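Local coordinates for PTS system, nitrogen regulatory IIA protein (PDB 2A0J) that probably carries a phosphoryl group on a histidine as a nitrogen-regulatory phosphotransferase component and may activate a protein kinase, at residues 23-28 and 79-84; 42-47 and 102-107; 55-60 and 65-70; 96-101 and 132-137. All coordinates share one frame; numbering follows the deposited sequence.

Overall arrangement
All four contacts converge on one mixed sheet, ordered 13-17, 77-83, 97-106, 63-70. Interactions 1 and 2 pack the consecutive helices 22-33 and 41-52 against neighbouring strands, 77-83 and 97-106, with centres about 14 Å apart. Interaction 3 folds the loop after helix 41-52 onto the beginning of edge strand 63-70, about 11 Å from the centre of interaction 2. Interaction 4 joins the first half of strand 97-106 to helix 127-135; its centre lies about 22 Å from that of interaction 2, although both use this strand. Along the chain, interactions 1 and 2 cross, whereas interactions 1 and 4 follow in series. Interaction 3 places His67, the probable phosphorylation site, on the outermost strand 63-70.

Interaction 1. Residues 23-28 and 79-84; sequences KRLFEE and AFIRTR
Leu25 and Ile81 meet through their outermost methyl groups, Leu25 CD1 lying 3.8 Å from Ile81 CD1. The same leucine methyl also approaches the other branch of the isoleucine, with Leu25 CD1 4.1 Å from Ile81 CG2, so it touches both arms of the branched side chain. The two chains run past each other in opposite directions rather than meeting end on. A looser neighbour is Thr83, whose methyl CG2 stands 4.4 Å from Leu25 CD1. No hydrogen bond joins the segments; the three touching residues are buried and meet through methyl groups.

This is helix-on-sheet packing within an alpha/beta fold: helix 22-33 lies over strand 77-83, and Ile81 and Thr83, two residues apart on the strand, both send their CB toward it. Leu25 bridges the gap because its CG stands anti to the backbone N (chi1 -174°), carrying the branched end away from the helix. Ile81, beta-branched and comfortable in extended backbone, offers two methyl-bearing arms to receive it.

Further out, Met17 of strand 13-17 touches both Leu25 and Ile81, and Ile100 of strand 97-106 touches Leu25 and Thr83. Threonine suits its place by presenting its methyl to the leucine while its hydroxyl OG1 is hydrogen-bonded to Glu85 O. Next to Leu25 on the helix, Phe26 turns from the strand and packs edge-to-face with Phe49 of helix 41-52.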
# COMPACT_ATOMS: atom_id res chain seq x y z
N LYS A 23 7.26 -2.55 -11.20
CA LYS A 23 8.12 -3.65 -10.77
C LYS A 23 9.07 -3.08 -9.71
O LYS A 23 9.31 -3.70 -8.67
CB LYS A 23 8.91 -4.17 -11.97
CG LYS A 23 10.04 -5.13 -11.67
CD LYS A 23 9.59 -6.58 -11.80
CE LYS A 23 10.77 -7.53 -11.67
NZ LYS A 23 11.79 -7.29 -12.73
N ARG A 24 9.59 -1.89 -9.99
CA ARG A 24 10.52 -1.21 -9.10
C ARG A 24 9.81 -0.89 -7.79
O ARG A 24 10.32 -1.17 -6.71
CB ARG A 24 11.00 0.09 -9.77
CG ARG A 24 12.35 0.60 -9.30
CD ARG A 24 12.37 0.89 -7.81
NE ARG A 24 13.33 0.03 -7.12
CZ ARG A 24 14.65 0.13 -7.23
NH1 ARG A 24 15.18 1.07 -8.01
NH2 ARG A 24 15.45 -0.70 -6.57
N LEU A 25 8.62 -0.30 -7.91
CA LEU A 25 7.81 0.06 -6.76
C LEU A 25 7.58 -1.17 -5.86
O LEU A 25 7.66 -1.09 -4.63
CB LEU A 25 6.48 0.62 -7.26
CG LEU A 25 5.46 1.22 -6.28
CD1 LEU A 25 6.05 2.39 -5.54
CD2 LEU A 25 4.23 1.66 -7.07
N PHE A 26 7.29 -2.31 -6.48
CA PHE A 26 7.04 -3.54 -5.71
C PHE A 26 8.31 -4.07 -5.04
O PHE A 26 8.25 -4.65 -3.96
CB PHE A 26 6.42 -4.62 -6.61
CG PHE A 26 4.91 -4.57 -6.67
CD1 PHE A 26 4.25 -3.48 -7.21
CD2 PHE A 26 4.15 -5.63 -6.19
CE1 PHE A 26 2.86 -3.43 -7.26
CE2 PHE A 26 2.75 -5.60 -6.24
CZ PHE A 26 2.11 -4.50 -6.77
N GLU A 27 9.46 -3.88 -5.68
CA GLU A 27 10.71 -4.34 -5.08
C GLU A 27 10.99 -3.54 -3.82
O GLU A 27 11.35 -4.11 -2.79
CB GLU A 27 11.86 -4.19 -6.06
CG GLU A 27 11.89 -5.27 -7.13
CD GLU A 27 13.01 -5.08 -8.12
OE1 GLU A 27 13.19 -5.98 -8.97
OE2 GLU A 27 13.70 -4.04 -8.06
N GLU A 28 10.80 -2.23 -3.89
CA GLU A 28 11.02 -1.36 -2.75
C GLU A 28 10.06 -1.70 -1.60
O GLU A 28 10.40 -1.51 -0.43
CB GLU A 28 10.84 0.10 -3.17
CG GLU A 28 12.05 0.97 -2.88
CD GLU A 28 12.38 1.03 -1.40
OE1 GLU A 28 11.59 1.60 -0.62
OE2 GLU A 28 13.45 0.51 -1.01
N ALA A 79 2.34 -0.27 4.59
CA ALA A 79 3.23 0.84 4.27
C ALA A 79 2.49 1.79 3.35
O ALA A 79 1.48 1.42 2.75
CB ALA A 79 4.49 0.33 3.59
N PHE A 80 2.99 3.02 3.25
CA PHE A 80 2.36 3.99 2.37
C PHE A 80 3.44 4.68 1.55
O PHE A 80 4.48 5.07 2.09
CB PHE A 80 1.59 5.03 3.18
CG PHE A 80 0.79 5.97 2.33
CD1 PHE A 80 -0.40 5.55 1.75
CD2 PHE A 80 1.25 7.26 2.07
CE1 PHE A 80 -1.12 6.40 0.90
CE2 PHE A 80 0.54 8.11 1.22
CZ PHE A 80 -0.65 7.68 0.64
N ILE A 81 3.20 4.82 0.25
CA ILE A 81 4.15 5.47 -0.65
C ILE A 81 3.56 6.57 -1.52
O ILE A 81 2.52 6.39 -2.15
CB ILE A 81 4.79 4.46 -1.62
CG1 ILE A 81 5.53 3.37 -0.84
CG2 ILE A 81 5.73 5.20 -2.57
CD1 ILE A 81 6.25 2.37 -1.73
N ARG A 82 4.25 7.71 -1.54
CA ARG A 82 3.86 8.87 -2.35
C ARG A 82 4.99 9.02 -3.37
O ARG A 82 6.13 9.31 -3.00
CB ARG A 82 3.76 10.13 -1.49
CG ARG A 82 2.48 10.94 -1.68
CD ARG A 82 2.75 12.30 -2.28
NE ARG A 82 3.72 13.07 -1.50
CZ ARG A 82 3.42 13.82 -0.45
NH1 ARG A 82 2.17 13.94 -0.03
NH2 ARG A 82 4.38 14.47 0.18
N THR A 83 4.67 8.79 -4.64
CA THR A 83 5.66 8.87 -5.71
C THR A 83 5.95 10.30 -6.16
O THR A 83 5.08 11.17 -6.11
CB THR A 83 5.19 8.02 -6.93
OG1 THR A 83 3.89 8.45 -7.35
CG2 THR A 83 5.13 6.53 -6.55
N ARG A 84 7.19 10.56 -6.57
CA ARG A 84 7.57 11.88 -7.03
C ARG A 84 6.84 12.15 -8.34
O ARG A 84 6.42 13.28 -8.61
CB ARG A 84 9.08 11.96 -7.26
CG ARG A 84 9.57 13.35 -7.62
CD ARG A 84 11.08 13.38 -7.77
NE ARG A 84 11.74 12.80 -6.60
CZ ARG A 84 13.06 12.71 -6.45
NH1 ARG A 84 13.87 13.16 -7.40
NH2 ARG A 84 13.56 12.15 -5.36

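Interaction 2. Residues 42-47 and 102-107; sequences ADVFEC and ILLVPE
Leu104 reaches from strand 97-106 to helix 41-52 and touches Val44 and Cys47, one turn apart on that helix. The setting is an alpha/beta sheet with helices packed on it; strand 97-106 is an inner strand, and its Leu104 points toward the helix.

Starting at CB, which leaves the strand on the helix side, the chain turns at CG, where the leucine forks and gives each branch its own partner. CD1 goes to the valine: Leu104 CD1 is 3.9 Å from Val44 CG2 and 4.1 Å from Val44 CG1, so a single methyl rests against both valine methyls. The two side chains cross at a slant. Val44 offers the pair because CG1 stands anti to its backbone N (chi1 164°) while CG2 lies beside that N. Leucine suits the strand position because its fork comes one bond further out than that of a beta-branched residue, far enough to span two helix residues at once.

All three side chains are buried, and the contact is apolar. Leu33 of helix 22-33 also packs on Val44, and His70 of strand 63-70 packs against Cys47. The second branch of the leucine finds the compact, polarisable cysteine, whose sulfur points out from the helix with SG anti to the backbone N: Leu104 CD2 lies 3.8 Å from Cys47 SG.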
# COMPACT_ATOMS: atom_id res chain seq x y z
N ALA A 42 12.44 -11.00 -0.94
CA ALA A 42 12.10 -11.75 -2.14
C ALA A 42 10.73 -12.41 -1.98
O ALA A 42 9.94 -12.44 -2.92
CB ALA A 42 13.16 -12.82 -2.43
N ASP A 43 10.45 -12.94 -0.79
CA ASP A 43 9.17 -13.59 -0.53
C ASP A 43 8.02 -12.60 -0.40
O ASP A 43 6.90 -12.87 -0.83
CB ASP A 43 9.25 -14.46 0.73
CG ASP A 43 10.06 -15.73 0.52
OD1 ASP A 43 9.76 -16.47 -0.45
OD2 ASP A 43 10.98 -16.00 1.31
N VAL A 44 8.30 -11.43 0.17
CA VAL A 44 7.29 -10.39 0.32
C VAL A 44 6.90 -9.91 -1.08
O VAL A 44 5.73 -9.65 -1.36
CB VAL A 44 7.84 -9.22 1.15
CG1 VAL A 44 6.96 -7.98 0.98
CG2 VAL A 44 7.93 -9.63 2.62
N PHE A 45 7.89 -9.82 -1.95
CA PHE A 45 7.69 -9.40 -3.33
C PHE A 45 6.77 -10.37 -4.07
O PHE A 45 5.78 -9.98 -4.67
CB PHE A 45 9.03 -9.32 -4.06
CG PHE A 45 8.91 -8.95 -5.51
CD1 PHE A 45 8.80 -7.62 -5.90
CD2 PHE A 45 8.86 -9.94 -6.49
CE1 PHE A 45 8.65 -7.28 -7.24
CE2 PHE A 45 8.72 -9.60 -7.83
CZ PHE A 45 8.61 -8.28 -8.21
N GLU A 46 7.12 -11.66 -4.04
CA GLU A 46 6.34 -12.68 -4.72
C GLU A 46 4.89 -12.69 -4.24
O GLU A 46 3.96 -12.90 -5.01
CB GLU A 46 6.96 -14.05 -4.50
CG GLU A 46 7.24 -14.80 -5.80
CD GLU A 46 8.12 -14.01 -6.75
OE1 GLU A 46 9.26 -13.67 -6.36
OE2 GLU A 46 7.69 -13.74 -7.89
N CYS A 47 4.72 -12.47 -2.95
CA CYS A 47 3.40 -12.47 -2.36
C CYS A 47 2.52 -11.35 -2.93
O CYS A 47 1.36 -11.56 -3.26
CB CYS A 47 3.53 -12.35 -0.84
SG CYS A 47 2.01 -12.60 0.02
N ILE A 102 0.30 -0.44 0.75
CA ILE A 102 0.55 -1.88 0.67
C ILE A 102 0.18 -2.56 1.97
O ILE A 102 0.46 -2.04 3.05
CB ILE A 102 2.04 -2.21 0.39
CG1 ILE A 102 2.58 -1.35 -0.75
CG2 ILE A 102 2.18 -3.69 0.05
CD1 ILE A 102 2.99 0.06 -0.32
N LEU A 103 -0.45 -3.73 1.87
CA LEU A 103 -0.85 -4.48 3.05
C LEU A 103 -0.50 -5.96 2.96
O LEU A 103 -0.84 -6.62 1.98
CB LEU A 103 -2.36 -4.36 3.27
CG LEU A 103 -2.85 -5.12 4.51
CD1 LEU A 103 -2.29 -4.45 5.75
CD2 LEU A 103 -4.37 -5.14 4.57
N LEU A 104 0.19 -6.47 3.99
CA LEU A 104 0.57 -7.88 4.07
C LEU A 104 -0.19 -8.48 5.27
O LEU A 104 0.00 -8.05 6.41
CB LEU A 104 2.07 -8.04 4.30
CG LEU A 104 2.90 -8.77 3.25
CD1 LEU A 104 4.25 -9.09 3.89
CD2 LEU A 104 2.21 -10.05 2.77
N VAL A 105 -1.03 -9.47 5.02
CA VAL A 105 -1.81 -10.06 6.10
C VAL A 105 -1.58 -11.55 6.35
O VAL A 105 -1.21 -12.30 5.45
CB VAL A 105 -3.33 -9.83 5.86
CG1 VAL A 105 -3.62 -8.35 5.79
CG2 VAL A 105 -3.77 -10.51 4.55
N PRO A 106 -1.77 -11.99 7.60
CA PRO A 106 -1.57 -13.41 7.89
C PRO A 106 -2.71 -14.19 7.22
O PRO A 106 -3.71 -13.60 6.81
CB PRO A 106 -1.64 -13.47 9.42
CG PRO A 106 -2.49 -12.28 9.79
CD PRO A 106 -1.98 -11.22 8.84
N GLU A 107 -2.56 -15.50 7.10
CA GLU A 107 -3.61 -16.30 6.48
C GLU A 107 -4.50 -16.88 7.58
O GLU A 107 -4.31 -18.03 7.98
CB GLU A 107 -2.98 -17.43 5.66
CG GLU A 107 -3.80 -17.85 4.45
CD GLU A 107 -3.32 -19.14 3.84
OE1 GLU A 107 -3.75 -19.46 2.71
OE2 GLU A 107 -2.51 -19.85 4.48

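Interaction 3. Residues 55-60 and 65-70; sequences GSTGLG and IPHGRH
Thr57 leans across the Ile65-Pro66-His67 segment and meets all three residues. That Ile-Pro-His-Gly sequence belongs to the histidine signature of type-2 EIIA proteins, so His67 is probably the residue that carries the phosphoryl group.

Each branch of Thr57 has a different task. Its hydroxyl OG1 sits between the backbone N and the carbonyl carbon (chi1 45°) and comes over the proline, 3.3 Å from Pro66 CA; its polar partner is Glu52 OE1 of helix 41-52, to which it is hydrogen-bonded. The methyl lies obliquely beside the imidazole, with Thr57 CG2 3.9 Å from His67 CE1. Threonine thus supplies a polar and an apolar arm to one short site.

Leu59 and Ile65 cross at about a right angle, with Leu59 CD2 3.8 Å from Ile65 CD1. Both also pack on Phe124 of helix 110-124, which gives the exposed leucine an apolar footing. The backbone ties the loop to the strand: Ile65 N donates to Thr57 O at 3.0 Å, nearly straight at the hydrogen (163°), though it approaches from above the carbonyl plane. Just before, Ser56 forms an ST turn, its OG accepting from Gly58 N at 3.2 Å.

The histidine ring is fixed in rotation by the carbonyl of the residue two before it. The acceptor lies almost in the imidazole plane and the bond runs close to the direction of the carbonyl, with His67 ND1 donating to Ile65 O at 2.7 Å.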
# COMPACT_ATOMS: atom_id res chain seq x y z
N GLY A 55 -4.70 -9.13 -11.44
CA GLY A 55 -5.22 -7.88 -11.96
C GLY A 55 -4.83 -6.70 -11.09
O GLY A 55 -4.65 -6.84 -9.88
N SER A 56 -4.73 -5.52 -11.71
CA SER A 56 -4.36 -4.30 -11.02
C SER A 56 -5.15 -4.03 -9.74
O SER A 56 -6.38 -4.12 -9.71
CB SER A 56 -4.51 -3.10 -11.95
OG SER A 56 -4.03 -1.91 -11.32
N THR A 57 -4.42 -3.67 -8.69
CA THR A 57 -5.03 -3.36 -7.41
C THR A 57 -5.28 -1.87 -7.33
O THR A 57 -5.51 -1.33 -6.26
CB THR A 57 -4.14 -3.81 -6.23
OG1 THR A 57 -2.77 -3.43 -6.47
CG2 THR A 57 -4.22 -5.32 -6.07
N GLY A 58 -5.23 -1.22 -8.49
CA GLY A 58 -5.50 0.20 -8.57
C GLY A 58 -6.99 0.42 -8.40
O GLY A 58 -7.80 -0.30 -8.99
N LEU A 59 -7.36 1.40 -7.59
CA LEU A 59 -8.77 1.69 -7.34
C LEU A 59 -9.30 2.75 -8.28
O LEU A 59 -10.50 3.00 -8.35
CB LEU A 59 -8.95 2.18 -5.90
CG LEU A 59 -8.58 1.22 -4.76
CD1 LEU A 59 -8.66 1.97 -3.44
CD2 LEU A 59 -9.52 0.03 -4.76
N GLY A 60 -8.39 3.37 -9.03
CA GLY A 60 -8.78 4.42 -9.94
C GLY A 60 -8.43 5.76 -9.30
O GLY A 60 -8.43 5.88 -8.07
N ILE A 65 -3.99 -0.24 -3.93
CA ILE A 65 -3.84 -0.96 -2.67
C ILE A 65 -3.27 -2.36 -2.89
O ILE A 65 -3.99 -3.35 -2.75
CB ILE A 65 -5.20 -1.10 -1.94
CG1 ILE A 65 -6.27 -1.59 -2.93
CG2 ILE A 65 -5.59 0.22 -1.30
CD1 ILE A 65 -7.57 -2.01 -2.28
N PRO A 66 -1.98 -2.46 -3.24
CA PRO A 66 -1.40 -3.79 -3.45
C PRO A 66 -1.45 -4.56 -2.13
O PRO A 66 -1.22 -3.98 -1.06
CB PRO A 66 0.04 -3.48 -3.88
CG PRO A 66 -0.00 -2.06 -4.36
CD PRO A 66 -0.97 -1.40 -3.42
N HIS A 67 -1.75 -5.85 -2.18
CA HIS A 67 -1.79 -6.63 -0.94
C HIS A 67 -1.52 -8.13 -1.16
O HIS A 67 -1.59 -8.63 -2.29
CB HIS A 67 -3.14 -6.44 -0.24
CG HIS A 67 -4.33 -6.73 -1.10
ND1 HIS A 67 -4.84 -5.83 -2.01
CD2 HIS A 67 -5.10 -7.85 -1.21
CE1 HIS A 67 -5.87 -6.37 -2.64
NE2 HIS A 67 -6.05 -7.59 -2.17
N GLY A 68 -1.22 -8.84 -0.07
CA GLY A 68 -0.94 -10.26 -0.16
C GLY A 68 -1.00 -10.97 1.19
O GLY A 68 -0.84 -10.36 2.24
N ARG A 69 -1.24 -12.28 1.15
CA ARG A 69 -1.33 -13.07 2.37
C ARG A 69 -0.25 -14.15 2.36
O ARG A 69 0.29 -14.50 1.31
CB ARG A 69 -2.71 -13.73 2.46
CG ARG A 69 -3.87 -12.82 2.06
CD ARG A 69 -5.22 -13.53 2.15
NE ARG A 69 -6.23 -12.93 1.27
CZ ARG A 69 -6.78 -11.73 1.45
NH1 ARG A 69 -6.44 -10.97 2.48
NH2 ARG A 69 -7.68 -11.29 0.58
N HIS A 70 0.08 -14.68 3.53
CA HIS A 70 1.08 -15.72 3.60
C HIS A 70 1.12 -16.38 4.99
O HIS A 70 1.10 -15.69 6.01
CB HIS A 70 2.45 -15.17 3.24
CG HIS A 70 3.48 -16.23 2.98
ND1 HIS A 70 3.77 -16.68 1.71
CD2 HIS A 70 4.23 -16.97 3.83
CE1 HIS A 70 4.66 -17.65 1.79
NE2 HIS A 70 4.96 -17.84 3.06

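Interaction 4. Residues 96-101 and 132-137; sequences PVSLIF and SLMTVS
Helix 127-135 packs against the first half of strand 97-106, an apolar helix-to-sheet contact of the alpha/beta fold, with Leu99 touching both Leu133 and Met134. One branch of the leucine lies against the root of the Leu133 side chain: Leu99 CD1 is 3.5 Å from Leu133 CB. The sulfur lies closer to the other branch, with Leu99 CD2 3.5 Å from Met134 SD, and Leu99 CG is also close, at 3.7 Å from the same SD. Leu99 therefore packs against two consecutive helix residues at once.

Met134 reaches back to the strand because its chain is bent twice, at chi2 (-57°) and chi3 (-78°), which brings the thioether sulfur against the end of the leucine. Its terminal methyl then arrives at the preceding strand residue, with Met134 CE 3.7 Å from Ser98 CB. A long unbranched methionine suits this exposed position at the edge of the contact, since it can fold over two neighbours of different size. Serine is small enough to take the methyl against its CB, while its OG makes a weak hydrogen bond with Thr83 OG1. No hydrogen bond joins the two segments.

The adjoining strand 77-83 links them instead: Arg82 packs on Leu99 and hydrogen-bonds through NH1 to Leu133 O and through NH2 to Val136 O. Val136 in turn packs on helix 139-146, while Ile100 faces the other side of the sheet, toward helix 22-33.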
# COMPACT_ATOMS: atom_id res chain seq x y z
N PRO A 96 -2.31 6.85 -14.27
CA PRO A 96 -1.20 6.36 -13.44
C PRO A 96 -1.47 6.65 -11.95
O PRO A 96 -2.40 7.39 -11.63
CB PRO A 96 -0.00 7.13 -13.99
CG PRO A 96 -0.62 8.43 -14.41
CD PRO A 96 -1.89 7.99 -15.09
N VAL A 97 -0.68 6.06 -11.06
CA VAL A 97 -0.89 6.25 -9.62
C VAL A 97 0.26 6.91 -8.85
O VAL A 97 1.44 6.69 -9.16
CB VAL A 97 -1.21 4.90 -8.93
CG1 VAL A 97 -2.25 4.14 -9.73
CG2 VAL A 97 0.06 4.09 -8.76
N SER A 98 -0.09 7.70 -7.84
CA SER A 98 0.91 8.38 -7.03
C SER A 98 0.76 8.07 -5.54
O SER A 98 1.62 8.41 -4.73
CB SER A 98 0.83 9.90 -7.24
OG SER A 98 1.29 10.27 -8.53
N LEU A 99 -0.35 7.43 -5.19
CA LEU A 99 -0.60 7.07 -3.80
C LEU A 99 -0.76 5.56 -3.67
O LEU A 99 -1.73 4.98 -4.14
CB LEU A 99 -1.85 7.80 -3.31
CG LEU A 99 -1.72 9.33 -3.40
CD1 LEU A 99 -2.88 10.00 -2.69
CD2 LEU A 99 -0.40 9.76 -2.77
N ILE A 100 0.22 4.93 -3.02
CA ILE A 100 0.20 3.48 -2.86
C ILE A 100 0.20 2.98 -1.41
O ILE A 100 1.11 3.28 -0.63
CB ILE A 100 1.43 2.82 -3.59
CG1 ILE A 100 1.53 3.31 -5.04
CG2 ILE A 100 1.29 1.30 -3.59
CD1 ILE A 100 2.18 4.67 -5.20
N PHE A 101 -0.83 2.22 -1.05
CA PHE A 101 -0.92 1.64 0.29
C PHE A 101 -0.76 0.11 0.16
O PHE A 101 -1.58 -0.55 -0.48
CB PHE A 101 -2.26 1.99 0.96
CG PHE A 101 -2.31 1.65 2.43
CD1 PHE A 101 -2.32 0.32 2.86
CD2 PHE A 101 -2.28 2.66 3.39
CE1 PHE A 101 -2.30 0.01 4.22
CE2 PHE A 101 -2.26 2.36 4.75
CZ PHE A 101 -2.27 1.03 5.17
N SER A 132 -5.37 15.99 -0.19
CA SER A 132 -4.55 16.24 1.00
C SER A 132 -3.32 15.35 1.00
O SER A 132 -2.20 15.82 1.23
CB SER A 132 -5.36 15.97 2.28
OG SER A 132 -6.31 17.00 2.50
N LEU A 133 -3.52 14.06 0.74
CA LEU A 133 -2.43 13.09 0.70
C LEU A 133 -1.39 13.46 -0.35
O LEU A 133 -0.24 13.02 -0.27
CB LEU A 133 -2.98 11.67 0.43
CG LEU A 133 -3.72 11.05 1.62
CD1 LEU A 133 -4.53 9.86 1.18
CD2 LEU A 133 -2.72 10.65 2.70
N MET A 134 -1.78 14.28 -1.32
CA MET A 134 -0.86 14.72 -2.36
C MET A 134 -0.10 16.00 -2.00
O MET A 134 0.88 16.33 -2.66
CB MET A 134 -1.60 14.96 -3.69
CG MET A 134 -2.02 13.69 -4.42
SD MET A 134 -0.66 12.57 -4.80
CE MET A 134 0.07 13.37 -6.18
N THR A 135 -0.55 16.73 -0.97
CA THR A 135 0.13 17.98 -0.61
C THR A 135 0.81 18.06 0.76
O THR A 135 1.82 18.75 0.90
CB THR A 135 -0.82 19.20 -0.74
OG1 THR A 135 -1.93 19.06 0.15
CG2 THR A 135 -1.33 19.31 -2.18
N VAL A 136 0.27 17.37 1.76
CA VAL A 136 0.85 17.40 3.11
C VAL A 136 2.36 17.17 3.08
O VAL A 136 2.86 16.36 2.30
CB VAL A 136 0.16 16.38 4.04
CG1 VAL A 136 -1.30 16.74 4.19
CG2 VAL A 136 0.31 14.97 3.48
N SER A 137 3.07 17.89 3.94
CA SER A 137 4.53 17.81 3.98
C SER A 137 5.13 16.71 4.86
O SER A 137 6.16 16.14 4.52
CB SER A 137 5.10 19.16 4.42
OG SER A 137 4.58 20.21 3.62